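Afamin (Homo sapiens, PDB 6FAK) carries hydrophobic molecules in body fluids, binds vitamin E and keeps lipidated Wnt proteins soluble and active. Local coordinates at residues Ser243-Asp246 with Gly247-Gly251; Val253-Cys256 with Ile257-Thr260; Ser66-Pro69 with Asn70-Leu73. All coordinates share one frame; numbering follows the deposited sequence.

The three contacts lie close together where the first and second albumin repeats meet. Contacts 1 and 2 follow each other in the chain, on helix 231-250 and helix 253-268, and their centres are about 8 Å apart. The disulfide Cys248 SG-Cys256 SG, 2.1 Å long, joins them, and Asn244 OD1 is 3.1 Å from Thr260 OG1, a probable hydrogen bond. Both belong to the region 194-298, which binds hydrophobic ligands. Contact 3 comes from the first repeat. Its Asn70 ND2 reaches Glu250 OE2 of contact 1 at 2.7 Å, probably as a hydrogen bond, and Pro69 CB packs on Val254 CB of contact 2 at 3.5 Å.

Contact 1: residues Ser243-Asp246 with Gly247-Gly251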
loop_
_atom_site.group_PDB
_atom_site.type_symbol
_atom_site.label_atom_id
_atom_site.label_comp_id
_atom_site.label_asym_id
_atom_site.label_seq_id
_atom_site.Cartn_x
_atom_site.Cartn_y
_atom_site.Cartn_z
ATOM N N SER A 243 6.320 -10.804 13.810
ATOM C CA SER A 243 5.830 -10.117 15.024
ATOM C C SER A 243 5.655 -8.625 14.811
ATOM O O SER A 243 4.647 -8.066 15.217
ATOM C CB SER A 243 6.790 -10.379 16.242
ATOM O OG SER A 243 6.668 -11.752 16.536
ATOM N N ASN A 244 6.617 -7.990 14.147
ATOM C CA ASN A 244 6.560 -6.594 13.802
ATOM C C ASN A 244 5.315 -6.263 12.970
ATOM O O ASN A 244 4.582 -5.314 13.303
ATOM C CB ASN A 244 7.845 -6.226 13.045
ATOM C CG ASN A 244 8.076 -4.744 12.908
ATOM O OD1 ASN A 244 7.337 -3.900 13.440
ATOM N ND2 ASN A 244 9.178 -4.414 12.225
ATOM N N TYR A 245 5.058 -7.018 11.903
ATOM C CA TYR A 245 3.793 -6.860 11.159
ATOM C C TYR A 245 2.534 -7.156 11.993
ATOM O O TYR A 245 1.574 -6.454 11.842
ATOM C CB TYR A 245 3.748 -7.673 9.860
ATOM C CG TYR A 245 4.460 -6.969 8.799
ATOM C CD1 TYR A 245 3.792 -6.080 7.972
ATOM C CD2 TYR A 245 5.797 -7.155 8.607
ATOM C CE1 TYR A 245 4.460 -5.410 6.986
ATOM C CE2 TYR A 245 6.465 -6.487 7.622
ATOM C CZ TYR A 245 5.777 -5.609 6.813
ATOM O OH TYR A 245 6.447 -4.895 5.868
ATOM N N ASP A 246 2.552 -8.156 12.872
ATOM C CA ASP A 246 1.387 -8.435 13.695
ATOM C C ASP A 246 0.925 -7.155 14.466
ATOM O O ASP A 246 -0.278 -6.830 14.469
ATOM C CB ASP A 246 1.588 -9.617 14.676
ATOM C CG ASP A 246 1.610 -11.004 13.968
ATOM O OD1 ASP A 246 1.221 -11.138 12.769
ATOM O OD2 ASP A 246 2.085 -11.960 14.630
ATOM N N GLY A 247 1.857 -6.460 15.110
ATOM C CA GLY A 247 1.516 -5.282 15.930
ATOM C C GLY A 247 1.209 -4.076 15.050
ATOM O O GLY A 247 0.299 -3.297 15.333
ATOM N N CYS A 248 2.015 -3.892 14.010
ATOM C CA CYS A 248 1.883 -2.739 13.163
ATOM C C CYS A 248 0.539 -2.829 12.413
ATOM O O CYS A 248 -0.153 -1.810 12.296
ATOM C CB CYS A 248 3.069 -2.618 12.214
ATOM S SG CYS A 248 4.670 -2.200 12.963
ATOM N N CYS A 249 0.174 -4.028 11.936
ATOM C CA CYS A 249 -1.104 -4.227 11.225
ATOM C C CYS A 249 -2.320 -4.000 12.132
ATOM O O CYS A 249 -3.357 -3.483 11.672
ATOM C CB CYS A 249 -1.151 -5.565 10.514
ATOM S SG CYS A 249 0.011 -5.695 9.111
ATOM N N GLU A 250 -2.187 -4.381 13.404
ATOM C CA GLU A 250 -3.188 -4.090 14.393
ATOM C C GLU A 250 -3.452 -2.602 14.578
ATOM O O GLU A 250 -4.585 -2.193 14.815
ATOM C CB GLU A 250 -2.841 -4.750 15.739
ATOM C CG GLU A 250 -3.822 -4.353 16.820
ATOM C CD GLU A 250 -3.567 -4.932 18.175
ATOM O OE1 GLU A 250 -2.726 -5.866 18.322
ATOM O OE2 GLU A 250 -4.291 -4.407 19.082
ATOM N N GLY A 251 -2.401 -1.801 14.489
ATOM C CA GLY A 251 -2.460 -0.411 14.800
ATOM C C GLY A 251 -1.891 -0.044 16.167
ATOM O O GLY A 251 -2.063 1.061 16.593
HETATM O O HOH W 1 -1.877 -7.993 16.708
#
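The ring of Tyr245 meets Cys249 at its edge. The sulfur SG lies near the ring plane, 87° off the normal and 5.3 Å from the ring centroid. The closest ring atom is Tyr245 CD1, 4.0 Å from Cys249 SG. This is an edge-on sulfur-aromatic contact one turn along helix 231-250. The aromatic rings of Tyr218 and Phe153 also meet Tyr245, the first nearly parallel and the second steeply inclined. The amide of Asn244 is the second flat group. Its oxygen OD1 comes within 3.2 Å of Cys248 SG, and is also hydrogen-bonded to Thr260. CG stands anti to the backbone N (chi1 -166°), which carries the amide along the helix to that sulfur.

Four i to i+4 backbone bonds tie residues 243-246 to 247-251. The shortest runs from Cys249 N to Tyr245 O, at 2.8 Å. The last, from Glu250 N to Asp246 O, is 3.3 Å long, and its donor sits above the carbonyl plane. Asp246 O also accepts a bond from a water, which donates a second one to Glu250 OE1 at 2.8 Å. Glu250 reaches this water with an extended chain. Its carboxylate also forms a salt bridge with Arg101 and a hydrogen bond with Asn70. Gly251, with positive phi, is the C-prime residue of the Schellman motif that ends the helix, a position glycine often fills.

Both cysteines are in disulfides, Cys248 with Cys256 and Cys249 with Cys203. Adjacent cysteines bonded to different helices are a hallmark of the albumin fold. The two sulfurs are thus bonded in disulfides and carry no thiol proton, so neither can donate a hydrogen bond to the nearby oxygens.

Contact 2: residues Val253-Cys256 with Ile257-Thr260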
loop_
_atom_site.group_PDB
_atom_site.type_symbol
_atom_site.label_atom_id
_atom_site.label_comp_id
_atom_site.label_asym_id
_atom_site.label_seq_id
_atom_site.Cartn_x
_atom_site.Cartn_y
_atom_site.Cartn_z
ATOM N N VAL A 253 0.582 1.377 18.010
ATOM C CA VAL A 253 1.705 2.270 17.620
ATOM C C VAL A 253 2.976 2.062 18.453
ATOM O O VAL A 253 4.069 1.982 17.899
ATOM C CB VAL A 253 1.298 3.754 17.581
ATOM C CG1 VAL A 253 0.200 3.977 16.555
ATOM C CG2 VAL A 253 0.853 4.254 18.958
ATOM N N VAL A 254 2.814 1.927 19.769
ATOM C CA VAL A 254 3.941 1.636 20.678
ATOM C C VAL A 254 4.637 0.295 20.377
ATOM O O VAL A 254 5.855 0.242 20.218
ATOM C CB VAL A 254 3.498 1.707 22.173
ATOM C CG1 VAL A 254 4.632 1.311 23.098
ATOM C CG2 VAL A 254 3.023 3.113 22.498
ATOM N N GLN A 255 3.858 -0.773 20.281
ATOM C CA GLN A 255 4.415 -2.078 19.956
ATOM C C GLN A 255 5.085 -2.092 18.575
ATOM O O GLN A 255 6.100 -2.770 18.358
ATOM C CB GLN A 255 3.327 -3.157 19.997
ATOM C CG GLN A 255 3.875 -4.575 20.070
ATOM C CD GLN A 255 4.717 -4.792 21.342
ATOM O OE1 GLN A 255 4.464 -4.192 22.388
ATOM N NE2 GLN A 255 5.755 -5.569 21.215
ATOM N N CYS A 256 4.481 -1.387 17.634
ATOM C CA CYS A 256 5.033 -1.254 16.300
ATOM C C CYS A 256 6.433 -0.648 16.336
ATOM O O CYS A 256 7.365 -1.193 15.718
ATOM C CB CYS A 256 4.080 -0.435 15.409
ATOM S SG CYS A 256 4.512 -0.255 13.664
ATOM N N ILE A 257 6.563 0.484 17.035
ATOM C CA ILE A 257 7.858 1.170 17.181
ATOM C C ILE A 257 8.884 0.242 17.839
ATOM O O ILE A 257 9.967 0.077 17.295
ATOM C CB ILE A 257 7.733 2.558 17.908
ATOM C CG1 ILE A 257 7.047 3.570 17.008
ATOM C CG2 ILE A 257 9.096 3.114 18.286
ATOM C CD1 ILE A 257 6.393 4.732 17.729
ATOM N N ARG A 258 8.504 -0.377 18.956
ATOM C CA ARG A 258 9.352 -1.359 19.665
ATOM C C ARG A 258 9.780 -2.524 18.805
ATOM O O ARG A 258 10.937 -2.892 18.819
ATOM C CB ARG A 258 8.637 -1.957 20.896
ATOM C CG ARG A 258 8.532 -0.985 22.066
ATOM C CD ARG A 258 7.921 -1.617 23.316
ATOM N NE ARG A 258 7.744 -0.614 24.373
ATOM C CZ ARG A 258 6.849 -0.641 25.370
ATOM N NH1 ARG A 258 5.979 -1.643 25.489
ATOM N NH2 ARG A 258 6.815 0.345 26.241
ATOM N N ASP A 259 8.844 -3.153 18.110
ATOM C CA ASP A 259 9.186 -4.287 17.237
ATOM C C ASP A 259 10.001 -3.865 16.026
ATOM O O ASP A 259 10.846 -4.637 15.589
ATOM C CB ASP A 259 7.953 -5.101 16.785
ATOM C CG ASP A 259 7.243 -5.780 17.930
ATOM O OD1 ASP A 259 7.842 -5.853 19.001
ATOM O OD2 ASP A 259 6.084 -6.243 17.771
ATOM N N THR A 260 9.737 -2.686 15.447
ATOM C CA THR A 260 10.551 -2.186 14.349
ATOM C C THR A 260 12.015 -1.982 14.835
ATOM O O THR A 260 12.949 -2.444 14.198
ATOM C CB THR A 260 9.972 -0.873 13.790
ATOM O OG1 THR A 260 8.662 -1.115 13.245
ATOM C CG2 THR A 260 10.868 -0.268 12.682
#
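Backbone bonds from residue i+4 to residue i join Val253-Cys256 to Ile257-Thr260 in the first turns of helix 253-268, the straightest being Arg258 N to Val254 O, with an N-H...O angle of 176°. The helix belongs to the all-helical albumin fold, in the part that binds hydrophobic ligands. The side chains of Val254 and Arg258 run alongside each other in the same direction. The methyl CG1 of Val254 sits over the centre of one guanidinium face, 3.7 Å from Arg258 CZ. The arginine chain is extended from CG to NE, and its NH2 is hydrogen-bonded to Gln15. Pro69 of the first repeat packs against Val254, Gln255 and Arg258.

Gln255 bends at chi2 (61°), which turns its amide back toward Asp259. NE2 gives a weak hydrogen bond to Asp259 OD1 at 3.1 Å, and the amide and carboxylate planes are 68° apart. CG of Gln255 also approaches Asp259 OD2 at 3.6 Å. A leucine here would probably leave OD1 of Asp259 without this amide donor and set the carboxylate freer to turn.

Ile257 lays CG1 and CD1 beside the carbonyl oxygen of Val253, while its side chain packs on Ile25 and Ala154. The carbonyl oxygen of Cys256 accepts a hydrogen bond from Thr260 N at 2.8 Å, and Thr260 OG1 stands 2.8 Å from that same Cys256 O.

Contact 3: residues Ser66-Pro69 with Asn70-Leu73; sequences SKLP and NNVL
Leu68 and Asn71 meet at the start of helix 69-78, their side chains set at a slant to each other. Asn71 turns its ND2 to the leucine, 3.8 Å from Leu68 CB and 4.0 Å from Leu68 CD2. Its CG stands anti to the carbonyl carbon (chi1 -76°), which swings the amide back toward the segment before the helix. A water accepts hydrogen bonds from Asn71 ND2 and from Leu68 N, and so bridges the amide to the backbone.

CG1 of Val72 takes the place anti to the backbone N (chi1 178°). This leaves CG2 beside that N, facing back down the chain. The CG2 methyl touches Lys67 CB at 4.0 Å and lies 3.6 Å from Leu68 O. The long lysine chain then leads away from the helix. Asn70 ND2 is hydrogen-bonded to Glu250 and Tyr33.

Leu68 O accepts a hydrogen bond from Val72 N at 3.3 Å. Pro69 O takes a straight bond from Leu73 N, 172° at the hydrogen, and a weak one from Val72 N. Leu68 holds the N-cap position, and Pro69 fills N1, the first turn of a helix being a common place for proline, which has no N-H to leave without an acceptor.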
loop_
_atom_site.group_PDB
_atom_site.type_symbol
_atom_site.label_atom_id
_atom_site.label_comp_id
_atom_site.label_asym_id
_atom_site.label_seq_id
_atom_site.Cartn_x
_atom_site.Cartn_y
_atom_site.Cartn_z
ATOM N N SER A 66 2.843 -2.926 32.937
ATOM C CA SER A 66 3.261 -4.057 32.087
ATOM C C SER A 66 2.140 -4.563 31.141
ATOM O O SER A 66 2.336 -5.571 30.447
ATOM C CB SER A 66 3.817 -5.204 32.963
ATOM O OG SER A 66 5.135 -5.587 32.562
ATOM N N LYS A 67 1.002 -3.855 31.085
ATOM C CA LYS A 67 -0.094 -4.164 30.136
ATOM C C LYS A 67 0.333 -3.935 28.678
ATOM O O LYS A 67 1.303 -3.231 28.415
ATOM C CB LYS A 67 -1.352 -3.330 30.432
ATOM C CG LYS A 67 -2.183 -3.810 31.619
ATOM C CD LYS A 67 -3.330 -2.845 31.915
ATOM C CE LYS A 67 -4.562 -3.506 32.525
ATOM N NZ LYS A 67 -4.283 -4.615 33.473
ATOM N N LEU A 68 -0.394 -4.544 27.740
ATOM C CA LEU A 68 -0.195 -4.273 26.317
ATOM C C LEU A 68 -0.455 -2.758 26.077
ATOM O O LEU A 68 -1.351 -2.164 26.721
ATOM C CB LEU A 68 -1.117 -5.148 25.484
ATOM C CG LEU A 68 -0.885 -5.264 23.970
ATOM C CD1 LEU A 68 0.370 -6.061 23.585
ATOM C CD2 LEU A 68 -2.117 -5.909 23.346
ATOM N N PRO A 69 0.375 -2.105 25.227
ATOM C CA PRO A 69 0.243 -0.633 25.084
ATOM C C PRO A 69 -1.120 -0.213 24.566
ATOM O O PRO A 69 -1.709 0.724 25.047
ATOM C CB PRO A 69 1.341 -0.265 24.072
ATOM C CG PRO A 69 2.280 -1.436 24.062
ATOM C CD PRO A 69 1.429 -2.644 24.342
ATOM N N ASN A 70 -1.604 -0.953 23.595
ATOM C CA ASN A 70 -2.907 -0.715 23.015
ATOM C C ASN A 70 -4.037 -0.833 24.029
ATOM O O ASN A 70 -4.974 -0.046 23.989
ATOM C CB ASN A 70 -3.192 -1.704 21.868
ATOM C CG ASN A 70 -3.458 -1.007 20.593
ATOM O OD1 ASN A 70 -3.321 0.237 20.535
ATOM N ND2 ASN A 70 -3.814 -1.770 19.543
ATOM N N ASN A 71 -3.938 -1.819 24.922
ATOM C CA ASN A 71 -4.943 -1.971 25.976
ATOM C C ASN A 71 -4.999 -0.738 26.871
ATOM O O ASN A 71 -6.101 -0.313 27.249
ATOM C CB ASN A 71 -4.782 -3.289 26.777
ATOM C CG ASN A 71 -5.281 -4.521 25.999
ATOM O OD1 ASN A 71 -6.122 -4.401 25.086
ATOM N ND2 ASN A 71 -4.773 -5.721 26.366
ATOM N N VAL A 72 -3.857 -0.104 27.114
ATOM C CA VAL A 72 -3.821 1.151 27.887
ATOM C C VAL A 72 -4.467 2.306 27.129
ATOM O O VAL A 72 -5.347 2.963 27.650
ATOM C CB VAL A 72 -2.376 1.552 28.315
ATOM C CG1 VAL A 72 -2.386 2.886 29.060
ATOM C CG2 VAL A 72 -1.766 0.459 29.225
ATOM N N LEU A 73 -4.028 2.527 25.888
ATOM C CA LEU A 73 -4.557 3.600 25.022
ATOM C C LEU A 73 -6.044 3.488 24.813
ATOM O O LEU A 73 -6.771 4.481 24.917
ATOM C CB LEU A 73 -3.886 3.523 23.664
ATOM C CG LEU A 73 -4.323 4.602 22.648
ATOM C CD1 LEU A 73 -3.320 5.756 22.729
ATOM C CD2 LEU A 73 -4.416 3.972 21.264
HETATM O O HOH W 2 -2.547 -6.521 28.616
#